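Local coordinates for protein 6-aminohexanoate-cyclic-dimer hydrolase (Arthrobacter sp., PDB 3A2Q) that hydrolyses the cyclic dimer of 6-aminohexanoic acid, a nylon-6 by-product, to the linear dimer, at residues Asp73-Ser78 with Val200-Asn205; Ser230-Arg233 with Phe238-Pro241. The protein carries 1 engineered substitution. One frame throughout, in Å; residues are numbered along the deposited sequence.

Contact 1 (Asp73-Ser78 with Val200-Asn205); sequences DLTVVS and VTDSDN
Thr75 and Thr201 bring the backbones nearest, 6.7 Å between their CA atoms: Thr75 stands at the corner of a tight gamma turn, where Val76 N bonds weakly to Leu74 O, while Thr201 leads into the left-handed turn of 202-205, where Asn205 N bonds to Thr201 O. No direct hydrogen bond joins the two segments. With chi1 at -50°, Thr75 holds CG2 anti to its backbone N, and this methyl lies 3.8 Å from Thr201 OG1, the two side chains passing at a slant. The hydroxyl branch serves the polar half of the contact. Thr75 OG1 is 4.1 Å from Asp202 OD2, and a water spans this gap, 2.5 Å from Thr75 OG1 and donating to Asp202 OD2 at 2.7 Å. Thr201 OG1 gives a second bond to Asp202 OD2 at 3.0 Å, coming from above the carboxylate, 55° out of its plane. A valine in place of Thr201 would probably leave OD2 without this donor and the Asp202 carboxylate freer to turn. Bound 6-aminohexanoic acid lies about 4 Å from the Asp202 side chain, and the side chain of Lys72, by similarity a charge-relay residue, is about 6 Å from that of Thr75. Asp202 OD2 thus accepts from a hydroxyl and a water, and the water links the loop after strand 68-72 to the turn beside the ligand.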
ATOM      1  N   ASP A  73       9.920   5.804   0.505  1.00 31.62           N
ATOM      2  CA  ASP A  73      10.503   7.098   0.840  1.00 32.14           C
ATOM      3  C   ASP A  73       9.417   8.159   0.959  1.00 32.19           C
ATOM      4  O   ASP A  73       9.426   9.174   0.254  1.00 34.82           O
ATOM      5  CB  ASP A  73      11.550   7.516  -0.203  1.00 32.25           C
ATOM      6  CG  ASP A  73      12.264   8.805   0.177  1.00 37.80           C
ATOM      7  OD1 ASP A  73      12.548   8.995   1.379  1.00 36.25           O
ATOM      8  OD2 ASP A  73      12.550   9.624  -0.721  1.00 36.21           O
ATOM      9  N   LEU A  74       8.478   7.906   1.867  1.00 32.66           N
ATOM     10  CA  LEU A  74       7.364   8.809   2.121  1.00 35.11           C
ATOM     11  C   LEU A  74       6.804   8.538   3.520  1.00 39.20           C
ATOM     12  O   LEU A  74       6.717   7.379   3.952  1.00 34.08           O
ATOM     13  CB  LEU A  74       6.257   8.589   1.086  1.00 33.60           C
ATOM     14  CG  LEU A  74       5.108   9.598   1.075  1.00 35.75           C
ATOM     15  CD1 LEU A  74       5.604  10.952   0.567  1.00 37.56           C
ATOM     16  CD2 LEU A  74       3.995   9.083   0.176  1.00 24.19           C
ATOM     17  N   THR A  75       6.438   9.611   4.217  1.00 35.43           N
ATOM     18  CA  THR A  75       5.854   9.529   5.557  1.00 39.51           C
ATOM     19  C   THR A  75       6.827   9.085   6.648  1.00 37.00           C
ATOM     20  O   THR A  75       7.282   9.905   7.450  1.00 35.66           O
ATOM     21  CB  THR A  75       4.622   8.587   5.566  1.00 40.56           C
ATOM     22  OG1 THR A  75       3.734   8.957   4.504  1.00 32.16           O
ATOM     23  CG2 THR A  75       3.867   8.694   6.898  1.00 33.63           C
ATOM     24  N   VAL A  76       7.130   7.791   6.695  1.00 34.30           N
ATOM     25  CA  VAL A  76       8.047   7.279   7.702  1.00 36.73           C
ATOM     26  C   VAL A  76       9.459   7.547   7.214  1.00 37.34           C
ATOM     27  O   VAL A  76       9.712   7.518   6.014  1.00 40.01           O
ATOM     28  CB  VAL A  76       7.861   5.756   7.931  1.00 36.39           C
ATOM     29  CG1 VAL A  76       6.449   5.472   8.405  1.00 38.56           C
ATOM     30  CG2 VAL A  76       8.155   4.996   6.654  1.00 45.47           C
ATOM     31  N   VAL A  77      10.370   7.828   8.139  1.00 35.20           N
ATOM     32  CA  VAL A  77      11.752   8.105   7.770  1.00 34.25           C
ATOM     33  C   VAL A  77      12.735   7.283   8.589  1.00 33.22           C
ATOM     34  O   VAL A  77      12.383   6.733   9.630  1.00 30.63           O
ATOM     35  CB  VAL A  77      12.086   9.605   7.943  1.00 31.83           C
ATOM     36  CG1 VAL A  77      11.268  10.435   6.967  1.00 35.14           C
ATOM     37  CG2 VAL A  77      11.804  10.046   9.371  1.00 32.18           C
ATOM     38  N   SER A  78      13.968   7.188   8.096  1.00 33.96           N
ATOM     39  CA  SER A  78      15.027   6.452   8.778  1.00 34.75           C
ATOM     40  C   SER A  78      16.149   7.436   9.109  1.00 37.85           C
ATOM     41  O   SER A  78      16.551   8.240   8.268  1.00 38.77           O
ATOM     42  CB  SER A  78      15.547   5.316   7.891  1.00 34.62           C
ATOM     43  OG  SER A  78      15.913   5.795   6.609  1.00 40.41           O
ATOM     44  N   VAL A 200       3.722  13.990  12.392  1.00 31.57           N
ATOM     45  CA  VAL A 200       2.314  14.177  12.077  1.00 32.52           C
ATOM     46  C   VAL A 200       2.350  14.804  10.688  1.00 35.23           C
ATOM     47  O   VAL A 200       2.577  16.005  10.543  1.00 37.49           O
ATOM     48  CB  VAL A 200       1.621  15.150  13.059  1.00 30.11           C
ATOM     49  CG1 VAL A 200       0.168  15.353  12.649  1.00 32.37           C
ATOM     50  CG2 VAL A 200       1.699  14.603  14.473  1.00 30.73           C
ATOM     51  N   THR A 201       2.133  13.988   9.665  1.00 32.87           N
ATOM     52  CA  THR A 201       2.188  14.479   8.298  1.00 33.13           C
ATOM     53  C   THR A 201       0.873  14.395   7.546  1.00 31.93           C
ATOM     54  O   THR A 201      -0.065  13.718   7.972  1.00 31.45           O
ATOM     55  CB  THR A 201       3.256  13.701   7.489  1.00 34.11           C
ATOM     56  OG1 THR A 201       2.876  12.322   7.384  1.00 33.20           O
ATOM     57  CG2 THR A 201       4.605  13.781   8.179  1.00 33.00           C
ATOM     58  N   ASP A 202       0.818  15.109   6.424  1.00 29.45           N
ATOM     59  CA  ASP A 202      -0.341  15.117   5.542  1.00 27.95           C
ATOM     60  C   ASP A 202      -1.646  15.611   6.154  1.00 28.59           C
ATOM     61  O   ASP A 202      -2.721  15.201   5.720  1.00 25.87           O
ATOM     62  CB  ASP A 202      -0.549  13.708   4.978  1.00 31.18           C
ATOM     63  CG  ASP A 202       0.705  13.147   4.346  1.00 41.06           C
ATOM     64  OD1 ASP A 202       1.162  13.711   3.330  1.00 36.48           O
ATOM     65  OD2 ASP A 202       1.238  12.144   4.869  1.00 41.79           O
ATOM     66  N   SER A 203      -1.555  16.499   7.143  1.00 28.78           N
ATOM     67  CA  SER A 203      -2.734  17.043   7.811  1.00 28.45           C
ATOM     68  C   SER A 203      -3.508  15.925   8.510  1.00 29.09           C
ATOM     69  O   SER A 203      -4.609  15.537   8.103  1.00 26.20           O
ATOM     70  CB  SER A 203      -3.628  17.777   6.807  1.00 30.21           C
ATOM     71  OG  SER A 203      -2.976  18.945   6.324  1.00 33.89           O
ATOM     72  N   ASP A 204      -2.900  15.419   9.579  1.00 26.42           N
ATOM     73  CA  ASP A 204      -3.466  14.341  10.366  1.00 27.49           C
ATOM     74  C   ASP A 204      -3.681  13.125   9.462  1.00 26.43           C
ATOM     75  O   ASP A 204      -4.735  12.487   9.485  1.00 27.00           O
ATOM     76  CB  ASP A 204      -4.778  14.800  11.005  1.00 24.71           C
ATOM     77  CG  ASP A 204      -5.095  14.045  12.283  1.00 25.18           C
ATOM     78  OD1 ASP A 204      -4.192  13.354  12.800  1.00 28.25           O
ATOM     79  OD2 ASP A 204      -6.236  14.147  12.771  1.00 28.53           O
ATOM     80  N   ASN A 205      -2.660  12.815   8.667  1.00 26.98           N
ATOM     81  CA  ASN A 205      -2.702  11.683   7.741  1.00 26.93           C
ATOM     82  C   ASN A 205      -3.953  11.705   6.875  1.00 28.42           C
ATOM     83  O   ASN A 205      -4.692  10.719   6.788  1.00 26.30           O
ATOM     84  CB  ASN A 205      -2.610  10.363   8.509  1.00 28.69           C
ATOM     85  CG  ASN A 205      -1.298  10.220   9.253  1.00 35.35           C
ATOM     86  OD1 ASN A 205      -1.224  10.446  10.461  1.00 39.18           O
ATOM     87  ND2 ASN A 205      -0.250   9.861   8.530  1.00 37.83           N
TER
HETATM   88  O   HOH W   1       3.488  11.247   3.575  1.00 50.39           O

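Contact 2 (Ser230-Arg233 with Phe238-Pro241); sequences SGHR and FCAP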
ATOM      1  N   SER A 230       2.153  -3.025  15.005  1.00 26.27           N
ATOM      2  CA  SER A 230       0.872  -2.499  15.475  1.00 26.27           C
ATOM      3  C   SER A 230       0.878  -1.965  16.909  1.00 27.14           C
ATOM      4  O   SER A 230       1.828  -2.173  17.664  1.00 27.65           O
ATOM      5  CB  SER A 230      -0.206  -3.579  15.336  1.00 24.64           C
ATOM      6  OG  SER A 230      -0.389  -3.938  13.977  1.00 30.97           O
ATOM      7  N   GLY A 231      -0.191  -1.260  17.275  1.00 28.51           N
ATOM      8  CA  GLY A 231      -0.298  -0.724  18.624  1.00 27.21           C
ATOM      9  C   GLY A 231      -0.295   0.788  18.732  1.00 27.91           C
ATOM     10  O   GLY A 231       0.318   1.483  17.917  1.00 27.15           O
ATOM     11  N   HIS A 232      -0.975   1.305  19.753  1.00 25.54           N
ATOM     12  CA  HIS A 232      -1.051   2.747  19.979  1.00 24.59           C
ATOM     13  C   HIS A 232       0.265   3.330  20.488  1.00 26.29           C
ATOM     14  O   HIS A 232       0.847   2.825  21.451  1.00 26.82           O
ATOM     15  CB  HIS A 232      -2.146   3.071  20.998  1.00 26.13           C
ATOM     16  CG  HIS A 232      -2.292   4.535  21.280  1.00 23.19           C
ATOM     17  ND1 HIS A 232      -2.847   5.416  20.377  1.00 26.25           N
ATOM     18  CD2 HIS A 232      -1.909   5.280  22.345  1.00 26.82           C
ATOM     19  CE1 HIS A 232      -2.798   6.640  20.871  1.00 25.29           C
ATOM     20  NE2 HIS A 232      -2.232   6.585  22.064  1.00 27.30           N
ATOM     21  N   ARG A 233       0.722   4.404  19.848  1.00 26.58           N
ATOM     22  CA  ARG A 233       1.952   5.078  20.254  1.00 28.13           C
ATOM     23  C   ARG A 233       1.575   6.505  20.640  1.00 26.77           C
ATOM     24  O   ARG A 233       0.523   7.004  20.242  1.00 24.71           O
ATOM     25  CB  ARG A 233       2.984   5.114  19.111  1.00 28.29           C
ATOM     26  CG  ARG A 233       3.360   3.748  18.514  1.00 26.61           C
ATOM     27  CD  ARG A 233       3.765   2.721  19.570  1.00 32.18           C
ATOM     28  NE  ARG A 233       4.948   3.097  20.346  1.00 32.46           N
ATOM     29  CZ  ARG A 233       6.205   2.961  19.934  1.00 37.74           C
ATOM     30  NH1 ARG A 233       6.472   2.454  18.738  1.00 28.65           N
ATOM     31  NH2 ARG A 233       7.203   3.325  20.730  1.00 33.95           N
ATOM     32  N   PHE A 238      -5.563   8.059  15.653  1.00 27.16           N
ATOM     33  CA  PHE A 238      -6.514   6.971  15.574  1.00 28.14           C
ATOM     34  C   PHE A 238      -6.025   5.716  16.276  1.00 25.32           C
ATOM     35  O   PHE A 238      -4.832   5.550  16.527  1.00 26.66           O
ATOM     36  CB  PHE A 238      -6.809   6.711  14.095  1.00 24.84           C
ATOM     37  CG  PHE A 238      -7.274   7.941  13.362  1.00 25.75           C
ATOM     38  CD1 PHE A 238      -8.581   8.390  13.496  1.00 29.06           C
ATOM     39  CD2 PHE A 238      -6.383   8.695  12.605  1.00 26.32           C
ATOM     40  CE1 PHE A 238      -8.996   9.572  12.889  1.00 27.52           C
ATOM     41  CE2 PHE A 238      -6.785   9.880  11.995  1.00 29.37           C
ATOM     42  CZ  PHE A 238      -8.095  10.318  12.138  1.00 28.88           C
ATOM     43  N   CYS A 239      -6.961   4.837  16.606  1.00 29.22           N
ATOM     44  CA  CYS A 239      -6.631   3.598  17.282  1.00 30.56           C
ATOM     45  C   CYS A 239      -7.601   2.523  16.799  1.00 33.03           C
ATOM     46  O   CYS A 239      -8.746   2.822  16.446  1.00 39.44           O
ATOM     47  CB  CYS A 239      -6.748   3.792  18.795  1.00 33.20           C
ATOM     48  SG  CYS A 239      -5.943   2.520  19.787  1.00 34.07           S
ATOM     49  N   ALA A 240      -7.142   1.279  16.757  1.00 28.32           N
ATOM     50  CA  ALA A 240      -7.988   0.184  16.302  1.00 27.64           C
ATOM     51  C   ALA A 240      -8.282  -0.762  17.462  1.00 29.83           C
ATOM     52  O   ALA A 240      -7.543  -0.787  18.441  1.00 29.16           O
ATOM     53  CB  ALA A 240      -7.291  -0.572  15.171  1.00 28.24           C
ATOM     54  N   PRO A 241      -9.380  -1.532  17.371  1.00 30.05           N
ATOM     55  CA  PRO A 241      -9.777  -2.493  18.407  1.00 32.76           C
ATOM     56  C   PRO A 241      -8.658  -3.515  18.604  1.00 34.90           C
ATOM     57  O   PRO A 241      -8.032  -3.945  17.640  1.00 35.34           O
ATOM     58  CB  PRO A 241     -11.040  -3.127  17.827  1.00 33.04           C
ATOM     59  CG  PRO A 241     -11.604  -2.031  16.963  1.00 32.60           C
ATOM     60  CD  PRO A 241     -10.383  -1.475  16.295  1.00 27.17           C
TER
HETATM   61  O   HOH W   2      -3.277   4.267  18.063  1.00 28.32           O
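His232 faces Phe238 and Cys239 across an irregular surface loop of the amidase fold, the connection from helix 219-229 to helix 247-250. Ser230 is the first residue to leave the helical path, and its OG turns back to bond with Leu226 O in the last turn. At the backbone angles of Gly231 a beta carbon would press against the carbonyl oxygen of Ser230, which explains the glycine. His232 carries the contact: CG is anti to the backbone N (chi1 -180°), and CB packs 4.0 Å from Cys239 SG. The sulfur lies 5.0 Å from the centroid of the His232 ring, on an oblique line 54° from the ring normal. Arg233 leads the chain away from the contact; its N bonds to Asp236 OD2 and its guanidinium makes a cation-pi contact with Tyr102. Across the loop, Phe238 contributes its backbone oxygen, while its side chain sets off away from 230-233. His232 ND1 and Phe238 O are 4.3 Å apart, and a water in the plane of the imidazole bridges them, 2.6 Å from ND1 and donating to Phe238 O at 2.5 Å.

In the fold
Contact 1 closes before contact 2 opens, so the two follow in series along the chain, with strand 211-216 and helix 219-229 between them. Their centres are about 17 Å apart. The span 73-78 leaves strand 68-72 of the large mixed sheet, and Thr75 touches strands 165-170 and 211-216; contact 2 lies in the loop beyond helix 219-229. They meet where Asp204 O packs 4.2 Å from Phe238 CE2, and Asp204 OD1 bonds to Thr237 OG1 beside it. Contact 1 is buried near the ligand, whereas contact 2 is at the surface away from the annotated sites; through Asp204 the 200-205 turn near the ligand is packed against the surface loop 230-241.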